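Local coordinates for VP5 (Halorubrum pleomorphic virus 2, PDB 6QGI), which is the envelope protein of a haloarchaeal pleomorphic virus and probably drives fusion of the viral and host membranes, at residues H71-D76 with Q240-G245; T333-T338 with Q440-I445. All coordinates share one frame; numbering follows the deposited sequence.

Along the chain the two contacts come in series: contact 1 closes before contact 2 opens. Their centres lie 33 Å apart, with about 22 Å between nearest atoms, and they share no helix or strand. Contact 1 packs helix 66-86 against helix 225-253, both within the N-terminal envelope-protein family region, and is largely buried. Contact 2 lies nearer the surface in the β-rich later part of the chain, where strand 333-334 pairs with strand 443-450. One contact thus joins long helices by apolar packing and the other joins strands by backbone pairing, in separate parts of what is probably a membrane fusion protein.

Contact 1 (H71-D76 with Q240-G245); sequences HTAYTD and QNVRSG
Y74 reaches from helix 66-86 across to V242 and G245 on helix 225-253, and its side chain is the main bridge between them. Its CB leaves the helix at a slant to the partner; with chi1 at -95°, well off the usual staggered value, the ring swings across toward V242 and G245 although CB itself does not point at them. Along the ring, Y74 CD1 approaches V242 CG1 and Y74 CD2 approaches V242 CG2, each at 4.2 Å. Farther out, Y74 CE2 stands 4.1 Å from V242 CG2, while CE1 comes toward the carbonyl carbon of G245. The valine sits on one face: V242 CG1 lies 4.0 Å from the centroid of the Y74 ring and only 4° off its normal, a CH-pi contact almost straight above the centre.

The two helices run roughly parallel, their local axes 10.2 Å apart and crossing at -31°. Helix 91-133 packs against both, so that the three make a bundle-like cluster in the N-terminal family region. At the tip, Y74 OH comes 3.2 Å from G245 CA, where the partner backbone has no side chain in the way; G245 C lies at the edge of the ring, near its plane. N241 O is more distant from Y74 OH, at 3.7 Å.

One residue earlier, A73 points its methyl at the same valine, with A73 CB 4.0 Å from V242 CG1. On helix 91-133, Y105 touches A73 and V102 touches V242, while on another side of helix 66-86 H71 meets the ring of H468.

Contact 2 (T333-T338 with Q440-I445); sequences TYDPST and QGSFTI
Y334 and F443 form an antiparallel hydrogen-bonded pair. Y334 N donates to F443 O at 2.8 Å with the hydrogen nearly in line (174°), and F443 N returns a longer bond to Y334 O at 3.2 Å. On the face carrying both aromatics, Y334 CB sits over the F443 ring, 3.7 Å from F443 CZ, in a CH-pi contact. P336 CG comes to the edge of that ring, and I445 CD1 meets Y334 CE2 at 3.7 Å. F443 CG stands between its own backbone N and carbonyl carbon (chi1 65°), which brings the ring under the tyrosine CB.

The opposite face carries the non-hydrogen-bonded pair T333 and T444, where T333 OG1 and T444 OG1 hydrogen-bond at 2.9 Å. Past the strand end, S442 OG makes a weak bond to D335 OD1. That carboxylate oxygen is also met by S337 OG, from above its plane, while T338 N and OG1 both bond to D335 O and hold the turn that follows.

E329 N hydrogen-bonds Y334 OH. Strand 443-450 runs between strand 301-307 and the short strand 333-334, antiparallel to both, in the β-rich part of the chain, with I305 and I307 touching F443.

Contact 1 (H71-D76 with Q240-G245)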
loop_
_atom_site.group_PDB
_atom_site.type_symbol
_atom_site.label_atom_id
_atom_site.label_comp_id
_atom_site.label_asym_id
_atom_site.label_seq_id
_atom_site.Cartn_x
_atom_site.Cartn_y
_atom_site.Cartn_z
ATOM N N HIS A 71 -14.185 -11.340 -5.301
ATOM C CA HIS A 71 -13.985 -12.768 -5.036
ATOM C C HIS A 71 -14.334 -13.102 -3.584
ATOM O O HIS A 71 -15.015 -14.099 -3.334
ATOM C CB HIS A 71 -12.520 -13.160 -5.344
ATOM C CG HIS A 71 -12.203 -14.612 -5.137
ATOM N ND1 HIS A 71 -12.577 -15.571 -6.061
ATOM C CD2 HIS A 71 -11.523 -15.215 -4.134
ATOM C CE1 HIS A 71 -12.128 -16.724 -5.587
ATOM N NE2 HIS A 71 -11.493 -16.561 -4.427
ATOM N N THR A 72 -13.865 -12.264 -2.635
ATOM C CA THR A 72 -14.087 -12.435 -1.198
ATOM C C THR A 72 -15.582 -12.280 -0.894
ATOM O O THR A 72 -16.137 -13.130 -0.192
ATOM C CB THR A 72 -13.197 -11.469 -0.408
ATOM O OG1 THR A 72 -11.844 -11.726 -0.773
ATOM C CG2 THR A 72 -13.341 -11.624 1.099
ATOM N N ALA A 73 -16.233 -11.235 -1.462
ATOM C CA ALA A 73 -17.665 -10.965 -1.305
ATOM C C ALA A 73 -18.483 -12.179 -1.710
ATOM O O ALA A 73 -19.329 -12.620 -0.932
ATOM C CB ALA A 73 -18.072 -9.752 -2.132
ATOM N N TYR A 74 -18.165 -12.768 -2.881
ATOM C CA TYR A 74 -18.828 -13.955 -3.412
ATOM C C TYR A 74 -18.665 -15.184 -2.504
ATOM O O TYR A 74 -19.643 -15.889 -2.300
ATOM C CB TYR A 74 -18.308 -14.281 -4.809
ATOM C CG TYR A 74 -19.137 -13.730 -5.948
ATOM C CD1 TYR A 74 -20.467 -14.109 -6.115
ATOM C CD2 TYR A 74 -18.568 -12.907 -6.916
ATOM C CE1 TYR A 74 -21.226 -13.632 -7.183
ATOM C CE2 TYR A 74 -19.314 -12.431 -7.991
ATOM C CZ TYR A 74 -20.644 -12.793 -8.118
ATOM O OH TYR A 74 -21.388 -12.326 -9.171
ATOM N N THR A 75 -17.456 -15.426 -1.947
ATOM C CA THR A 75 -17.184 -16.554 -1.045
ATOM C C THR A 75 -18.156 -16.519 0.158
ATOM O O THR A 75 -18.823 -17.519 0.408
ATOM C CB THR A 75 -15.701 -16.563 -0.609
ATOM O OG1 THR A 75 -14.870 -16.713 -1.761
ATOM C CG2 THR A 75 -15.381 -17.676 0.376
ATOM N N ASP A 76 -18.275 -15.362 0.845
ATOM C CA ASP A 76 -19.145 -15.165 2.012
ATOM C C ASP A 76 -20.623 -15.221 1.653
ATOM O O ASP A 76 -21.420 -15.737 2.435
ATOM C CB ASP A 76 -18.849 -13.817 2.690
ATOM C CG ASP A 76 -17.529 -13.725 3.438
ATOM O OD1 ASP A 76 -16.890 -14.781 3.658
ATOM O OD2 ASP A 76 -17.143 -12.599 3.816
ATOM N N GLN A 240 -22.348 -3.530 -6.939
ATOM C CA GLN A 240 -23.492 -3.682 -7.834
ATOM C C GLN A 240 -23.435 -5.011 -8.595
ATOM O O GLN A 240 -24.468 -5.665 -8.742
ATOM C CB GLN A 240 -23.580 -2.503 -8.820
ATOM C CG GLN A 240 -23.870 -1.139 -8.170
ATOM C CD GLN A 240 -25.160 -1.072 -7.375
ATOM O OE1 GLN A 240 -26.218 -1.562 -7.792
ATOM N NE2 GLN A 240 -25.095 -0.453 -6.207
ATOM N N ASN A 241 -22.235 -5.414 -9.060
ATOM C CA ASN A 241 -22.016 -6.653 -9.813
ATOM C C ASN A 241 -22.178 -7.896 -8.943
ATOM O O ASN A 241 -22.707 -8.891 -9.436
ATOM C CB ASN A 241 -20.630 -6.665 -10.485
ATOM C CG ASN A 241 -20.462 -5.714 -11.655
ATOM O OD1 ASN A 241 -21.399 -5.045 -12.113
ATOM N ND2 ASN A 241 -19.240 -5.628 -12.165
ATOM N N VAL A 242 -21.720 -7.864 -7.673
ATOM C CA VAL A 242 -21.848 -9.016 -6.770
ATOM C C VAL A 242 -23.328 -9.171 -6.361
ATOM O O VAL A 242 -23.801 -10.301 -6.311
ATOM C CB VAL A 242 -20.887 -8.986 -5.548
ATOM C CG1 VAL A 242 -21.070 -10.218 -4.663
ATOM C CG2 VAL A 242 -19.438 -8.903 -6.003
ATOM N N ARG A 243 -24.061 -8.055 -6.126
ATOM C CA ARG A 243 -25.499 -8.075 -5.786
ATOM C C ARG A 243 -26.327 -8.704 -6.914
ATOM O O ARG A 243 -27.120 -9.609 -6.656
ATOM C CB ARG A 243 -26.026 -6.656 -5.498
ATOM C CG ARG A 243 -25.780 -6.151 -4.087
ATOM C CD ARG A 243 -25.966 -4.649 -4.042
ATOM N NE ARG A 243 -25.869 -4.111 -2.688
ATOM C CZ ARG A 243 -25.935 -2.819 -2.382
ATOM N NH1 ARG A 243 -26.069 -1.912 -3.347
ATOM N NH2 ARG A 243 -25.853 -2.419 -1.126
ATOM N N SER A 244 -26.135 -8.224 -8.160
ATOM C CA SER A 244 -26.831 -8.707 -9.357
ATOM C C SER A 244 -26.410 -10.136 -9.701
ATOM O O SER A 244 -27.244 -10.943 -10.121
ATOM C CB SER A 244 -26.557 -7.785 -10.544
ATOM O OG SER A 244 -26.827 -6.430 -10.221
ATOM N N GLY A 245 -25.123 -10.421 -9.510
ATOM C CA GLY A 245 -24.519 -11.721 -9.769
ATOM C C GLY A 245 -24.954 -12.800 -8.799
ATOM O O GLY A 245 -25.193 -13.931 -9.222
#

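Contact 2 (T333-T338 with Q440-I445)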
loop_
_atom_site.group_PDB
_atom_site.type_symbol
_atom_site.label_atom_id
_atom_site.label_comp_id
_atom_site.label_asym_id
_atom_site.label_seq_id
_atom_site.Cartn_x
_atom_site.Cartn_y
_atom_site.Cartn_z
ATOM N N THR A 333 14.865 -7.518 -17.589
ATOM C CA THR A 333 14.569 -6.251 -16.933
ATOM C C THR A 333 13.090 -5.929 -17.148
ATOM O O THR A 333 12.607 -5.988 -18.283
ATOM C CB THR A 333 15.479 -5.150 -17.470
ATOM O OG1 THR A 333 16.850 -5.461 -17.194
ATOM C CG2 THR A 333 15.120 -3.801 -16.914
ATOM N N TYR A 334 12.386 -5.560 -16.068
ATOM C CA TYR A 334 10.963 -5.270 -16.123
ATOM C C TYR A 334 10.655 -3.886 -15.626
ATOM O O TYR A 334 11.235 -3.429 -14.639
ATOM C CB TYR A 334 10.177 -6.308 -15.320
ATOM C CG TYR A 334 10.197 -7.670 -15.973
ATOM C CD1 TYR A 334 9.349 -7.965 -17.039
ATOM C CD2 TYR A 334 11.093 -8.650 -15.561
ATOM C CE1 TYR A 334 9.384 -9.206 -17.668
ATOM C CE2 TYR A 334 11.133 -9.899 -16.180
ATOM C CZ TYR A 334 10.278 -10.169 -17.234
ATOM O OH TYR A 334 10.318 -11.381 -17.868
ATOM N N ASP A 335 9.756 -3.215 -16.348
ATOM C CA ASP A 335 9.286 -1.886 -16.025
ATOM C C ASP A 335 7.860 -2.035 -15.530
ATOM O O ASP A 335 6.958 -2.346 -16.319
ATOM C CB ASP A 335 9.405 -0.927 -17.221
ATOM C CG ASP A 335 9.159 0.539 -16.887
ATOM O OD1 ASP A 335 9.064 0.872 -15.681
ATOM O OD2 ASP A 335 9.052 1.353 -17.830
ATOM N N PRO A 336 7.636 -1.880 -14.211
ATOM C CA PRO A 336 6.277 -2.085 -13.682
ATOM C C PRO A 336 5.264 -1.060 -14.179
ATOM O O PRO A 336 4.070 -1.336 -14.175
ATOM C CB PRO A 336 6.436 -2.020 -12.170
ATOM C CG PRO A 336 7.810 -1.605 -11.919
ATOM C CD PRO A 336 8.604 -1.523 -13.156
ATOM N N SER A 337 5.743 0.102 -14.648
ATOM C CA SER A 337 4.913 1.184 -15.164
ATOM C C SER A 337 4.247 0.817 -16.499
ATOM O O SER A 337 3.259 1.457 -16.870
ATOM C CB SER A 337 5.737 2.453 -15.327
ATOM O OG SER A 337 6.817 2.291 -16.229
ATOM N N THR A 338 4.779 -0.204 -17.221
ATOM C CA THR A 338 4.228 -0.680 -18.495
ATOM C C THR A 338 3.276 -1.852 -18.252
ATOM O O THR A 338 2.597 -2.305 -19.181
ATOM C CB THR A 338 5.349 -1.084 -19.463
ATOM O OG1 THR A 338 6.056 -2.197 -18.913
ATOM C CG2 THR A 338 6.304 0.065 -19.787
ATOM N N GLN A 440 7.524 -0.164 -8.167
ATOM C CA GLN A 440 7.141 0.967 -9.017
ATOM C C GLN A 440 8.202 1.197 -10.079
ATOM O O GLN A 440 7.876 1.369 -11.264
ATOM C CB GLN A 440 6.962 2.248 -8.175
ATOM C CG GLN A 440 6.332 2.065 -6.795
ATOM C CD GLN A 440 4.836 1.872 -6.824
ATOM O OE1 GLN A 440 4.183 1.888 -7.877
ATOM N NE2 GLN A 440 4.258 1.688 -5.646
ATOM N N GLY A 441 9.461 1.186 -9.641
ATOM C CA GLY A 441 10.620 1.386 -10.495
ATOM C C GLY A 441 11.115 0.103 -11.123
ATOM O O GLY A 441 10.819 -0.992 -10.631
ATOM N N SER A 442 11.899 0.250 -12.207
ATOM C CA SER A 442 12.480 -0.844 -12.967
ATOM C C SER A 442 13.427 -1.694 -12.118
ATOM O O SER A 442 14.054 -1.204 -11.173
ATOM C CB SER A 442 13.202 -0.315 -14.194
ATOM O OG SER A 442 12.295 0.172 -15.167
ATOM N N PHE A 443 13.475 -2.987 -12.447
ATOM C CA PHE A 443 14.250 -4.005 -11.750
ATOM C C PHE A 443 14.621 -5.142 -12.700
ATOM O O PHE A 443 13.895 -5.412 -13.661
ATOM C CB PHE A 443 13.443 -4.558 -10.545
ATOM C CG PHE A 443 12.182 -5.304 -10.919
ATOM C CD1 PHE A 443 10.984 -4.623 -11.131
ATOM C CD2 PHE A 443 12.194 -6.684 -11.086
ATOM C CE1 PHE A 443 9.826 -5.312 -11.515
ATOM C CE2 PHE A 443 11.037 -7.370 -11.467
ATOM C CZ PHE A 443 9.858 -6.681 -11.668
ATOM N N THR A 444 15.719 -5.837 -12.393
ATOM C CA THR A 444 16.195 -6.963 -13.191
ATOM C C THR A 444 16.270 -8.211 -12.312
ATOM O O THR A 444 16.826 -8.156 -11.216
ATOM C CB THR A 444 17.559 -6.624 -13.833
ATOM O OG1 THR A 444 17.511 -5.313 -14.407
ATOM C CG2 THR A 444 17.987 -7.645 -14.885
ATOM N N ILE A 445 15.720 -9.331 -12.796
ATOM C CA ILE A 445 15.778 -10.606 -12.086
ATOM C C ILE A 445 17.162 -11.195 -12.370
ATOM O O ILE A 445 17.409 -11.637 -13.483
ATOM C CB ILE A 445 14.606 -11.551 -12.491
ATOM C CG1 ILE A 445 13.235 -10.906 -12.173
ATOM C CG2 ILE A 445 14.744 -12.903 -11.802
ATOM C CD1 ILE A 445 12.059 -11.476 -12.910
#